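Local coordinates for protein putative Glycerophosphoryl diester phosphodiesterase (Silicibacter pomeroyi, PDB 3L12) that belongs to the glycerophosphoryl diester phosphodiesterase family, folds as a TIM barrel and holds a magnesium ion among acidic side chains, at residues L42-V54 with Y139-K151. Numbering follows the deposited sequence.
Sequences LAAGVRALEFDVV and YGDQAPYLLLELK. With MG (magnesium ion), chain C.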
# COMPACT_ATOMS: atom_id res chain seq x y z
N LEU A 42 3.81 -2.07 8.10
CA LEU A 42 3.84 -3.27 8.92
C LEU A 42 2.90 -4.39 8.43
O LEU A 42 3.22 -5.59 8.54
CB LEU A 42 3.55 -2.94 10.38
CG LEU A 42 4.54 -1.94 10.96
CD1 LEU A 42 4.05 -1.56 12.36
CD2 LEU A 42 5.93 -2.52 11.07
N ALA A 43 1.77 -4.00 7.88
CA ALA A 43 0.84 -4.95 7.28
C ALA A 43 1.38 -5.55 5.99
O ALA A 43 0.98 -6.64 5.58
CB ALA A 43 -0.55 -4.30 7.02
N ALA A 44 2.33 -4.90 5.37
CA ALA A 44 2.94 -5.43 4.18
C ALA A 44 4.13 -6.35 4.55
O ALA A 44 4.90 -6.68 3.68
CB ALA A 44 3.39 -4.28 3.27
N GLY A 45 4.31 -6.68 5.82
CA GLY A 45 5.37 -7.59 6.33
C GLY A 45 6.75 -7.01 6.57
O GLY A 45 7.73 -7.76 6.78
N VAL A 46 6.87 -5.69 6.52
CA VAL A 46 8.10 -5.03 6.73
C VAL A 46 8.34 -5.05 8.24
O VAL A 46 7.47 -4.74 9.02
CB VAL A 46 8.05 -3.62 6.14
CG1 VAL A 46 9.26 -2.79 6.54
CG2 VAL A 46 7.90 -3.68 4.59
N ARG A 47 9.57 -5.39 8.63
CA ARG A 47 9.94 -5.56 10.02
C ARG A 47 10.84 -4.44 10.59
O ARG A 47 11.26 -4.50 11.75
CB ARG A 47 10.66 -6.88 10.17
CG ARG A 47 9.87 -8.11 9.73
CD ARG A 47 8.74 -8.42 10.68
NE ARG A 47 9.23 -8.35 12.08
CZ ARG A 47 8.78 -7.52 13.05
NH1 ARG A 47 7.72 -6.73 12.90
NH2 ARG A 47 9.39 -7.54 14.25
N ALA A 48 11.15 -3.45 9.79
CA ALA A 48 11.97 -2.33 10.20
C ALA A 48 11.53 -1.07 9.48
O ALA A 48 11.18 -1.10 8.31
CB ALA A 48 13.39 -2.63 9.88
N LEU A 49 11.54 0.03 10.22
CA LEU A 49 11.07 1.30 9.73
C LEU A 49 12.11 2.35 9.94
O LEU A 49 12.78 2.36 10.97
CB LEU A 49 9.85 1.76 10.56
CG LEU A 49 8.60 0.88 10.65
CD1 LEU A 49 7.57 1.48 11.55
CD2 LEU A 49 8.03 0.66 9.22
N GLU A 50 12.22 3.26 8.99
CA GLU A 50 12.99 4.45 9.17
C GLU A 50 12.05 5.65 9.18
O GLU A 50 11.06 5.69 8.41
CB GLU A 50 14.00 4.59 8.08
CG GLU A 50 14.99 5.76 8.21
CD GLU A 50 14.53 7.11 7.66
OE1 GLU A 50 13.46 7.21 7.08
OE2 GLU A 50 15.30 8.12 7.78
N PHE A 51 12.33 6.62 10.02
CA PHE A 51 11.53 7.81 10.08
C PHE A 51 12.39 8.92 10.71
O PHE A 51 13.46 8.64 11.24
CB PHE A 51 10.27 7.54 10.88
CG PHE A 51 10.55 7.06 12.26
CD1 PHE A 51 10.72 5.72 12.51
CD2 PHE A 51 10.67 7.96 13.34
CE1 PHE A 51 10.96 5.25 13.81
CE2 PHE A 51 10.93 7.50 14.64
CZ PHE A 51 11.06 6.13 14.85
N ASP A 52 11.86 10.14 10.68
CA ASP A 52 12.64 11.33 11.03
C ASP A 52 11.98 12.03 12.18
O ASP A 52 10.72 12.05 12.23
CB ASP A 52 12.73 12.26 9.85
CG ASP A 52 13.10 11.52 8.58
OD1 ASP A 52 14.32 11.18 8.43
OD2 ASP A 52 12.18 11.29 7.75
N VAL A 53 12.80 12.63 13.05
CA VAL A 53 12.27 13.36 14.19
C VAL A 53 12.89 14.75 14.24
O VAL A 53 14.09 14.90 14.08
CB VAL A 53 12.50 12.62 15.51
CG1 VAL A 53 11.96 13.42 16.74
CG2 VAL A 53 11.85 11.21 15.43
N VAL A 54 12.01 15.74 14.41
CA VAL A 54 12.36 17.15 14.49
C VAL A 54 11.62 17.77 15.70
O VAL A 54 10.51 17.33 16.08
CB VAL A 54 11.91 17.81 13.13
CG1 VAL A 54 12.04 19.30 13.19
CG2 VAL A 54 12.66 17.16 11.92
N TYR A 139 2.27 -3.70 18.72
CA TYR A 139 2.47 -4.95 17.98
C TYR A 139 3.21 -5.99 18.85
O TYR A 139 3.41 -7.11 18.40
CB TYR A 139 3.21 -4.69 16.67
CG TYR A 139 2.38 -3.93 15.66
CD1 TYR A 139 2.25 -2.55 15.75
CD2 TYR A 139 1.78 -4.57 14.57
CE1 TYR A 139 1.51 -1.82 14.81
CE2 TYR A 139 1.04 -3.85 13.63
CZ TYR A 139 0.91 -2.47 13.76
OH TYR A 139 0.17 -1.72 12.82
N GLY A 140 3.66 -5.61 20.04
CA GLY A 140 4.31 -6.54 20.97
C GLY A 140 5.58 -7.15 20.42
O GLY A 140 6.50 -6.43 19.99
N ASP A 141 5.63 -8.48 20.39
CA ASP A 141 6.79 -9.16 19.87
C ASP A 141 6.96 -8.90 18.38
O ASP A 141 8.05 -9.07 17.88
CB ASP A 141 6.71 -10.66 20.09
CG ASP A 141 6.97 -11.05 21.53
OD1 ASP A 141 7.45 -10.21 22.33
OD2 ASP A 141 6.73 -12.23 21.85
N GLN A 142 5.90 -8.46 17.70
CA GLN A 142 6.01 -8.11 16.29
C GLN A 142 6.33 -6.62 16.08
O GLN A 142 6.21 -6.11 14.95
CB GLN A 142 4.71 -8.50 15.56
CG GLN A 142 4.29 -9.96 15.84
CD GLN A 142 5.42 -10.94 15.58
OE1 GLN A 142 6.08 -10.86 14.53
NE2 GLN A 142 5.64 -11.89 16.52
N ALA A 143 6.70 -5.90 17.15
CA ALA A 143 7.10 -4.48 16.99
C ALA A 143 8.30 -4.40 16.06
O ALA A 143 9.18 -5.23 16.12
CB ALA A 143 7.45 -3.82 18.32
N PRO A 144 8.32 -3.42 15.16
CA PRO A 144 9.45 -3.31 14.25
C PRO A 144 10.71 -2.74 14.87
O PRO A 144 10.68 -2.10 15.94
CB PRO A 144 8.96 -2.31 13.22
CG PRO A 144 7.97 -1.52 13.93
CD PRO A 144 7.30 -2.38 14.93
N TYR A 145 11.82 -2.95 14.18
CA TYR A 145 13.07 -2.32 14.51
C TYR A 145 12.91 -0.89 13.99
O TYR A 145 12.27 -0.67 12.93
CB TYR A 145 14.25 -3.07 13.86
CG TYR A 145 14.41 -4.38 14.55
CD1 TYR A 145 13.65 -5.49 14.20
CD2 TYR A 145 15.25 -4.49 15.62
CE1 TYR A 145 13.75 -6.69 14.93
CE2 TYR A 145 15.38 -5.68 16.31
CZ TYR A 145 14.63 -6.76 15.96
OH TYR A 145 14.79 -7.91 16.70
N LEU A 146 13.48 0.07 14.70
CA LEU A 146 13.35 1.48 14.35
C LEU A 146 14.70 2.16 14.10
O LEU A 146 15.60 2.15 14.95
CB LEU A 146 12.66 2.20 15.52
CG LEU A 146 11.34 1.64 16.05
CD1 LEU A 146 10.90 2.50 17.23
CD2 LEU A 146 10.26 1.61 15.03
N LEU A 147 14.84 2.74 12.93
CA LEU A 147 15.98 3.52 12.55
C LEU A 147 15.45 4.96 12.68
O LEU A 147 14.80 5.50 11.79
CB LEU A 147 16.35 3.14 11.12
CG LEU A 147 17.70 3.44 10.58
CD1 LEU A 147 18.86 2.82 11.48
CD2 LEU A 147 17.79 2.93 9.16
N LEU A 148 15.71 5.55 13.85
CA LEU A 148 15.17 6.85 14.23
C LEU A 148 16.16 7.93 13.84
O LEU A 148 17.23 8.11 14.45
CB LEU A 148 14.86 6.81 15.72
CG LEU A 148 14.13 7.97 16.34
CD1 LEU A 148 13.64 7.52 17.71
CD2 LEU A 148 14.95 9.29 16.41
N GLU A 149 15.82 8.63 12.77
CA GLU A 149 16.71 9.67 12.22
C GLU A 149 16.47 10.98 13.00
O GLU A 149 15.41 11.61 12.87
CB GLU A 149 16.55 9.90 10.73
CG GLU A 149 17.68 10.78 10.20
CD GLU A 149 17.61 11.19 8.74
OE1 GLU A 149 16.97 10.52 7.93
OE2 GLU A 149 18.31 12.21 8.41
N LEU A 150 17.46 11.39 13.78
CA LEU A 150 17.42 12.69 14.44
C LEU A 150 17.83 13.74 13.40
O LEU A 150 18.95 13.66 12.88
CB LEU A 150 18.37 12.72 15.61
CG LEU A 150 17.94 11.86 16.83
CD1 LEU A 150 18.57 10.50 16.68
CD2 LEU A 150 18.34 12.49 18.14
N LYS A 151 16.92 14.68 13.11
CA LYS A 151 17.10 15.74 12.09
C LYS A 151 17.24 17.04 12.87
O LYS A 151 16.27 17.63 13.38
CB LYS A 151 15.93 15.78 11.10
CG LYS A 151 16.10 16.71 9.89
CD LYS A 151 17.09 16.06 8.91
CE LYS A 151 17.03 16.61 7.49
NZ LYS A 151 17.99 17.74 7.36
MG MG C . 15.31 10.07 6.99
O HOH W 1 13.46 9.68 6.14
O HOH W 2 15.47 11.81 5.76
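Glu149 reaches the magnesium ion on an extended chain, its CG anti to the backbone N (chi1 -169°), whereas Glu50, also anti at chi1, turns about its CB-CG bond (chi2 -86°), which brings its carboxylate to the same ion. Each binds through a single oxygen: OE2 of Glu50 lies 2.1 Å from the magnesium and OE1 of Glu149 2.0 Å. Asp52, running side by side with Glu149, adds OD1, and its carboxylate plane is turned 74° from that of Glu149. The second oxygens of Glu50 and Asp52 are joined by a metal-bound water, which donates to Glu50 OE1 and to Asp52 OD2; Asp52 OD2 is also hydrogen-bonded to Asn33 ND2.

The strands that carry these ligands, 48-54 and 145-150, run parallel as neighbouring staves of the barrel, held by a ladder of backbone hydrogen bonds, among them Leu147 N to Leu49 O and Leu49 N to Tyr145 O. Ala48, Glu50, Asp52, Tyr145, Leu147 and Glu149 lie on the metal-bearing face. On the other, Phe51 spans two leucines: CE1 meets Leu146 CB near the ring plane, and CE2 lies 3.7 Å from Leu148 CG. Helices 35-43 and 129-137 pack against this ring.

At the N-terminal end, the chain of Arg47, bent at chi2 and chi3, delivers its guanidinium so that NH1 bonds to Gln142 O and NH2 to Ala143 O (3.0 Å), both donors standing above the carbonyl planes. Close by, Leu42 CD1 sits over the face of Tyr139, 3.7 Å from the ring centroid in a CH-pi contact, while its CD2 packs on Pro144.

Glu149 OE1 is only 2.8 Å from Asp52 OD1 and 2.9 Å from Glu50 OE2, not hydrogen bonds but the spacing expected of neighbouring ligands on one magnesium. By binding Glu50 and Asp52 of one strand and Glu149 of the other, the ion bridges the two strands, and its charge probably offsets much of the repulsion among the carboxylates.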